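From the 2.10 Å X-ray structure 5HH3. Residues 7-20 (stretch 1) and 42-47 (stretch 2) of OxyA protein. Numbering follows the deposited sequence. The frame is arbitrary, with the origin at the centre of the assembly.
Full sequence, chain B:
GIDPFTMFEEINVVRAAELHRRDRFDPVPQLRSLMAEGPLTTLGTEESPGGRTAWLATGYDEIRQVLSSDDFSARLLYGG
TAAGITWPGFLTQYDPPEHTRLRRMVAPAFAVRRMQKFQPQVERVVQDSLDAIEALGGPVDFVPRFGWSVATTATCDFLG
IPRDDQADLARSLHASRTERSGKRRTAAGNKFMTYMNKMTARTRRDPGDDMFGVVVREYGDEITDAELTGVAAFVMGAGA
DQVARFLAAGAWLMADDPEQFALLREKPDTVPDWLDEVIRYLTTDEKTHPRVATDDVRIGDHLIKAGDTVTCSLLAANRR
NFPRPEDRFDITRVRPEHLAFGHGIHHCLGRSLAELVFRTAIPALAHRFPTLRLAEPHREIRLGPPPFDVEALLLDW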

ATOM      1  N   MET B   7       1.416  -8.105   3.756  1.00 34.28           N
ATOM      2  CA  MET B   7       0.332  -7.251   3.280  1.00 33.89           C
ATOM      3  C   MET B   7       0.166  -7.465   1.782  1.00 31.59           C
ATOM      4  O   MET B   7       0.776  -6.792   0.959  1.00 29.19           O
ATOM      5  CB  MET B   7       0.629  -5.785   3.616  1.00 35.19           C
ATOM      6  CG  MET B   7       0.797  -5.533   5.100  1.00 37.76           C
ATOM      7  SD  MET B   7      -0.737  -5.604   6.051  1.00 40.48           S
ATOM      8  CE  MET B   7      -1.516  -4.124   5.409  1.00 39.70           C
ATOM      9  N   PHE B   8      -0.691  -8.427   1.445  1.00 31.72           N
ATOM     10  CA  PHE B   8      -0.773  -8.997   0.098  1.00 30.83           C
ATOM     11  C   PHE B   8      -1.008  -8.018  -1.046  1.00 30.18           C
ATOM     12  O   PHE B   8      -0.240  -7.985  -2.034  1.00 29.05           O
ATOM     13  CB  PHE B   8      -1.849 -10.089   0.079  1.00 30.80           C
ATOM     14  CG  PHE B   8      -2.029 -10.725  -1.258  1.00 28.86           C
ATOM     15  CD1 PHE B   8      -1.017 -11.488  -1.821  1.00 28.78           C
ATOM     16  CD2 PHE B   8      -3.199 -10.552  -1.953  1.00 28.63           C
ATOM     17  CE1 PHE B   8      -1.178 -12.062  -3.091  1.00 27.87           C
ATOM     18  CE2 PHE B   8      -3.377 -11.121  -3.201  1.00 28.02           C
ATOM     19  CZ  PHE B   8      -2.361 -11.874  -3.779  1.00 27.12           C
ATOM     20  N   GLU B   9      -2.074  -7.236  -0.944  1.00 31.25           N
ATOM     21  CA  GLU B   9      -2.398  -6.250  -1.975  1.00 32.02           C
ATOM     22  C   GLU B   9      -1.312  -5.171  -2.035  1.00 30.86           C
ATOM     23  O   GLU B   9      -0.847  -4.818  -3.126  1.00 29.19           O
ATOM     24  CB  GLU B   9      -3.771  -5.568  -1.718  1.00 35.13           C
ATOM     25  CG  GLU B   9      -4.991  -6.476  -1.874  1.00 37.17           C
ATOM     26  CD  GLU B   9      -5.284  -7.375  -0.680  1.00 40.95           C
ATOM     27  OE1 GLU B   9      -4.523  -7.335   0.317  1.00 44.48           O
ATOM     28  OE2 GLU B   9      -6.279  -8.131  -0.729  1.00 42.90           O
ATOM     29  N   GLU B  10      -0.897  -4.673  -0.867  1.00 30.54           N
ATOM     30  CA  GLU B  10       0.028  -3.544  -0.824  1.00 31.03           C
ATOM     31  C   GLU B  10       1.432  -3.913  -1.360  1.00 30.12           C
ATOM     32  O   GLU B  10       1.995  -3.178  -2.159  1.00 28.28           O
ATOM     33  CB  GLU B  10       0.156  -2.977   0.603  1.00 32.82           C
ATOM     34  CG  GLU B  10      -1.123  -2.342   1.135  1.00 34.10           C
ATOM     35  CD  GLU B  10      -2.076  -3.338   1.794  1.00 35.81           C
ATOM     36  OE1 GLU B  10      -2.023  -4.562   1.536  1.00 35.71           O
ATOM     37  OE2 GLU B  10      -2.886  -2.896   2.618  1.00 40.37           O
ATOM     38  N   ILE B  11       1.999  -5.026  -0.894  1.00 30.78           N
ATOM     39  CA  ILE B  11       3.357  -5.411  -1.302  1.00 30.86           C
ATOM     40  C   ILE B  11       3.423  -5.668  -2.810  1.00 29.57           C
ATOM     41  O   ILE B  11       4.380  -5.267  -3.471  1.00 28.60           O
ATOM     42  CB  ILE B  11       3.917  -6.574  -0.443  1.00 32.88           C
ATOM     43  CG1 ILE B  11       5.438  -6.653  -0.562  1.00 34.10           C
ATOM     44  CG2 ILE B  11       3.302  -7.927  -0.821  1.00 32.32           C
ATOM     45  CD1 ILE B  11       6.172  -5.467   0.011  1.00 36.22           C
ATOM     46  N   ASN B  12       2.363  -6.244  -3.376  1.00 29.30           N
ATOM     47  CA  ASN B  12       2.341  -6.525  -4.803  1.00 29.13           C
ATOM     48  C   ASN B  12       2.027  -5.331  -5.692  1.00 29.08           C
ATOM     49  O   ASN B  12       2.466  -5.287  -6.836  1.00 26.68           O
ATOM     50  CB  ASN B  12       1.472  -7.763  -5.080  1.00 29.05           C
ATOM     51  CG  ASN B  12       2.126  -9.014  -4.535  1.00 29.49           C
ATOM     52  OD1 ASN B  12       3.245  -9.386  -4.969  1.00 30.96           O
ATOM     53  ND2 ASN B  12       1.516  -9.610  -3.524  1.00 30.03           N
ATOM     54  N   VAL B  13       1.312  -4.350  -5.159  1.00 29.61           N
ATOM     55  CA  VAL B  13       1.228  -3.017  -5.791  1.00 31.54           C
ATOM     56  C   VAL B  13       2.624  -2.377  -5.907  1.00 30.83           C
ATOM     57  O   VAL B  13       2.976  -1.857  -6.949  1.00 30.99           O
ATOM     58  CB  VAL B  13       0.267  -2.080  -4.987  1.00 33.74           C
ATOM     59  CG1 VAL B  13       0.544  -0.593  -5.224  1.00 35.08           C
ATOM     60  CG2 VAL B  13      -1.177  -2.423  -5.341  1.00 33.43           C
ATOM     61  N   VAL B  14       3.402  -2.452  -4.839  1.00 31.38           N
ATOM     62  CA  VAL B  14       4.767  -1.917  -4.811  1.00 33.39           C
ATOM     63  C   VAL B  14       5.653  -2.615  -5.841  1.00 31.90           C
ATOM     64  O   VAL B  14       6.342  -1.961  -6.585  1.00 31.50           O
ATOM     65  CB  VAL B  14       5.423  -2.067  -3.407  1.00 34.86           C
ATOM     66  CG1 VAL B  14       6.910  -1.726  -3.465  1.00 37.76           C
ATOM     67  CG2 VAL B  14       4.742  -1.167  -2.394  1.00 35.75           C
ATOM     68  N   ARG B  15       5.635  -3.941  -5.850  1.00 31.64           N
ATOM     69  CA  ARG B  15       6.459  -4.712  -6.774  1.00 32.21           C
ATOM     70  C   ARG B  15       6.061  -4.387  -8.212  1.00 30.59           C
ATOM     71  O   ARG B  15       6.938  -4.192  -9.048  1.00 29.51           O
ATOM     72  CB  ARG B  15       6.330  -6.206  -6.523  1.00 33.44           C
ATOM     73  CG  ARG B  15       6.971  -6.691  -5.233  1.00 37.17           C
ATOM     74  CD  ARG B  15       6.586  -8.153  -5.030  1.00 38.44           C
ATOM     75  NE  ARG B  15       7.217  -8.711  -3.839  1.00 41.14           N
ATOM     76  CZ  ARG B  15       6.667  -9.578  -2.986  1.00 39.54           C
ATOM     77  NH1 ARG B  15       5.419 -10.005  -3.129  1.00 40.03           N
ATOM     78  NH2 ARG B  15       7.375  -9.995  -1.956  1.00 40.60           N
ATOM     79  N   ALA B  16       4.754  -4.277  -8.489  1.00 28.31           N
ATOM     80  CA  ALA B  16       4.315  -3.929  -9.842  1.00 27.79           C
ATOM     81  C   ALA B  16       4.788  -2.528 -10.252  1.00 29.10           C
ATOM     82  O   ALA B  16       5.244  -2.327 -11.392  1.00 28.05           O
ATOM     83  CB  ALA B  16       2.805  -4.068 -10.002  1.00 27.11           C
ATOM     84  N   ALA B  17       4.727  -1.573  -9.321  1.00 30.51           N
ATOM     85  CA  ALA B  17       5.168  -0.197  -9.601  1.00 31.67           C
ATOM     86  C   ALA B  17       6.680  -0.132  -9.955  1.00 32.22           C
ATOM     87  O   ALA B  17       7.040   0.490 -10.952  1.00 30.99           O
ATOM     88  CB  ALA B  17       4.842   0.740  -8.440  1.00 32.59           C
ATOM     89  N   GLU B  18       7.526  -0.791  -9.166  1.00 33.85           N
ATOM     90  CA  GLU B  18       8.958  -0.915  -9.459  1.00 37.62           C
ATOM     91  C   GLU B  18       9.245  -1.425 -10.874  1.00 34.19           C
ATOM     92  O   GLU B  18      10.167  -0.948 -11.499  1.00 31.99           O
ATOM     93  CB  GLU B  18       9.682  -1.858  -8.482  1.00 41.79           C
ATOM     94  CG  GLU B  18      10.024  -1.284  -7.128  1.00 48.59           C
ATOM     95  CD  GLU B  18      11.063  -0.158  -7.169  1.00 53.09           C
ATOM     96  OE1 GLU B  18      12.211  -0.390  -6.719  1.00 59.61           O
ATOM     97  OE2 GLU B  18      10.718   0.965  -7.609  1.00 53.64           O
ATOM     98  N   LEU B  19       8.451  -2.385 -11.342  1.00 30.04           N
ATOM     99  CA  LEU B  19       8.591  -2.945 -12.687  1.00 29.57           C
ATOM    100  C   LEU B  19       8.211  -1.988 -13.809  1.00 29.15           C
ATOM    101  O   LEU B  19       8.576  -2.221 -14.946  1.00 29.27           O
ATOM    102  CB  LEU B  19       7.769  -4.244 -12.817  1.00 28.35           C
ATOM    103  CG  LEU B  19       8.308  -5.409 -11.985  1.00 28.93           C
ATOM    104  CD1 LEU B  19       7.368  -6.594 -11.962  1.00 29.03           C
ATOM    105  CD2 LEU B  19       9.668  -5.849 -12.478  1.00 30.37           C
ATOM    106  N   HIS B  20       7.478  -0.927 -13.495  1.00 28.31           N
ATOM    107  CA  HIS B  20       6.992   0.016 -14.491  1.00 28.99           C
ATOM    108  C   HIS B  20       7.607   1.405 -14.411  1.00 30.10           C
ATOM    109  O   HIS B  20       7.039   2.357 -14.921  1.00 29.85           O
ATOM    110  CB  HIS B  20       5.461   0.059 -14.438  1.00 27.52           C
ATOM    111  CG  HIS B  20       4.853  -1.197 -14.937  1.00 27.02           C
ATOM    112  ND1 HIS B  20       4.675  -2.298 -14.133  1.00 28.17           N
ATOM    113  CD2 HIS B  20       4.539  -1.592 -16.190  1.00 27.07           C
ATOM    114  CE1 HIS B  20       4.191  -3.294 -14.854  1.00 26.79           C
ATOM    115  NE2 HIS B  20       4.111  -2.893 -16.108  1.00 26.51           N
ATOM    116  N   THR B  42       4.484 -14.574 -11.943  1.00 29.57           N
ATOM    117  CA  THR B  42       4.079 -14.269 -10.573  1.00 30.18           C
ATOM    118  C   THR B  42       4.866 -13.084 -10.030  1.00 30.40           C
ATOM    119  O   THR B  42       6.068 -12.974 -10.242  1.00 30.53           O
ATOM    120  CB  THR B  42       4.307 -15.432  -9.630  1.00 31.06           C
ATOM    121  OG1 THR B  42       5.676 -15.774  -9.682  1.00 33.50           O
ATOM    122  CG2 THR B  42       3.519 -16.639 -10.036  1.00 31.42           C
ATOM    123  N   LEU B  43       4.161 -12.192  -9.342  1.00 28.93           N
ATOM    124  CA  LEU B  43       4.780 -11.184  -8.520  1.00 28.81           C
ATOM    125  C   LEU B  43       5.060 -11.744  -7.163  1.00 28.90           C
ATOM    126  O   LEU B  43       6.102 -11.459  -6.577  1.00 29.35           O
ATOM    127  CB  LEU B  43       3.872  -9.964  -8.392  1.00 29.79           C
ATOM    128  CG  LEU B  43       3.600  -9.199  -9.670  1.00 29.84           C
ATOM    129  CD1 LEU B  43       2.499  -8.165  -9.441  1.00 31.08           C
ATOM    130  CD2 LEU B  43       4.892  -8.555 -10.144  1.00 31.95           C
ATOM    131  N   GLY B  44       4.148 -12.564  -6.654  1.00 27.91           N
ATOM    132  CA  GLY B  44       4.342 -13.148  -5.340  1.00 28.96           C
ATOM    133  C   GLY B  44       3.160 -13.977  -4.887  1.00 28.83           C
ATOM    134  O   GLY B  44       2.069 -13.881  -5.467  1.00 28.54           O
ATOM    135  N   THR B  45       3.384 -14.770  -3.846  1.00 29.35           N
ATOM    136  CA  THR B  45       2.393 -15.710  -3.347  1.00 30.79           C
ATOM    137  C   THR B  45       2.420 -15.696  -1.830  1.00 31.67           C
ATOM    138  O   THR B  45       3.490 -15.679  -1.223  1.00 32.12           O
ATOM    139  CB  THR B  45       2.683 -17.147  -3.905  1.00 32.46           C
ATOM    140  OG1 THR B  45       2.597 -17.132  -5.348  1.00 33.33           O
ATOM    141  CG2 THR B  45       1.691 -18.158  -3.417  1.00 33.49           C
ATOM    142  N   GLU B  46       1.245 -15.766  -1.206  1.00 31.56           N
ATOM    143  CA  GLU B  46       1.166 -15.958   0.245  1.00 33.16           C
ATOM    144  C   GLU B  46       1.562 -17.406   0.533  1.00 34.44           C
ATOM    145  O   GLU B  46       1.032 -18.331  -0.104  1.00 32.84           O
ATOM    146  CB  GLU B  46      -0.253 -15.703   0.759  1.00 33.17           C
ATOM    147  CG  GLU B  46      -0.760 -14.328   0.434  1.00 32.66           C
ATOM    148  CD  GLU B  46      -2.159 -14.091   0.968  1.00 33.48           C
ATOM    149  OE1 GLU B  46      -3.108 -14.797   0.537  1.00 31.61           O
ATOM    150  OE2 GLU B  46      -2.290 -13.197   1.811  1.00 33.67           O
ATOM    151  N   GLU B  47       2.491 -17.582   1.472  1.00 36.85           N
ATOM    152  CA  GLU B  47       3.096 -18.885   1.798  1.00 39.16           C
ATOM    153  C   GLU B  47       2.341 -19.689   2.854  1.00 41.35           C
ATOM    154  O   GLU B  47       2.843 -19.865   3.952  1.00 47.46           O
ATOM    155  CB  GLU B  47       4.532 -18.665   2.314  1.00 41.18           C
TER

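The contact packs one side of a helix that begins at Phe-8 against a short run of chain around Leu-43 and Gly-44. It is small, burying 354 Å² over both sides. No hydrogen bond crosses between the stretches. They meet through van der Waals packing; the Asn-12 amide is bonded within its own stretch, and the carboxylate oxygens of Glu-46 elsewhere in the structure.

The apolar packing centres on Leu-43, which has the largest covered area of any residue here, 110 Å². Its CA-to-CB bond points toward the helix, and its side chain adopts the m, t rotamer. Leu-43 CD1 lies 4.1 Å from Ala-16 CB. Leu-43 CD2 lies 3.6 Å from Leu-19 CD1. The two methyl groups thus reach different residues along the helix. Ala-16 adds only its methyl, set sideways to the other stretch. Leu-19 has the same m, t rotamer as Leu-43, and its CA-to-CB bond points toward the second stretch.

Polar atoms of the helix also touch this stretch, but without hydrogen bonds. Asn-12 OD1 is 3.5 Å from Leu-43 CB and 3.7 Å from Gly-44 N. Arg-15 CD lies 3.7 Å from Leu-43 O. Further along the same side chain, Arg-15 NH1 is 4.0 Å from Gly-44 CA.

Gly-44 matters for the fit. It has no side chain, but an ideal CB placed on it would point toward the helix. That atom would sit 2.5 Å from Arg-15 NH1, a clash, and 3.1 Å from Asn-12 OD1, which is tight. The absence of a CB therefore leaves room for both groups.

The side-chain hydrogen bonds near this point lie within the helix stretch. Asn-12 ND2 donates to Phe-8 O at 2.8 Å. The backbone bond to the same acceptor, from Asn-12 N to Phe-8 O, is weak at 3.4 Å. The other end of the Asn-12 amide is used as well: Arg-15 NH1 donates to Asn-12 OD1 at 2.9 Å, with an N-H...O angle of 158°. Asn-12 thus links the backbone one turn earlier to the guanidinium of Arg-15. Asn-12 and Arg-15, joined by the second bond, both touch Leu-43 and Gly-44.

At the start of the helix, the CA-to-CB bond of Phe-8 points toward the second stretch, with chi1 at 179° (t). Gly-44 O lies at the edge of its ring, near the ring plane, with Phe-8 CE1 4.4 Å from Gly-44 O. Glu-46 makes a closer contact, with Glu-46 OE2 3.6 Å from Phe-8 CB. Its CA-to-CB bond points sideways, but the end of the side chain comes nearer. Both carboxylate oxygens of Glu-46 are hydrogen-bonded elsewhere in the structure. Between Gly-44 and Glu-46, the CA-to-CB bond of Thr-45 points away from the first stretch, and the residue makes no contact with the helix.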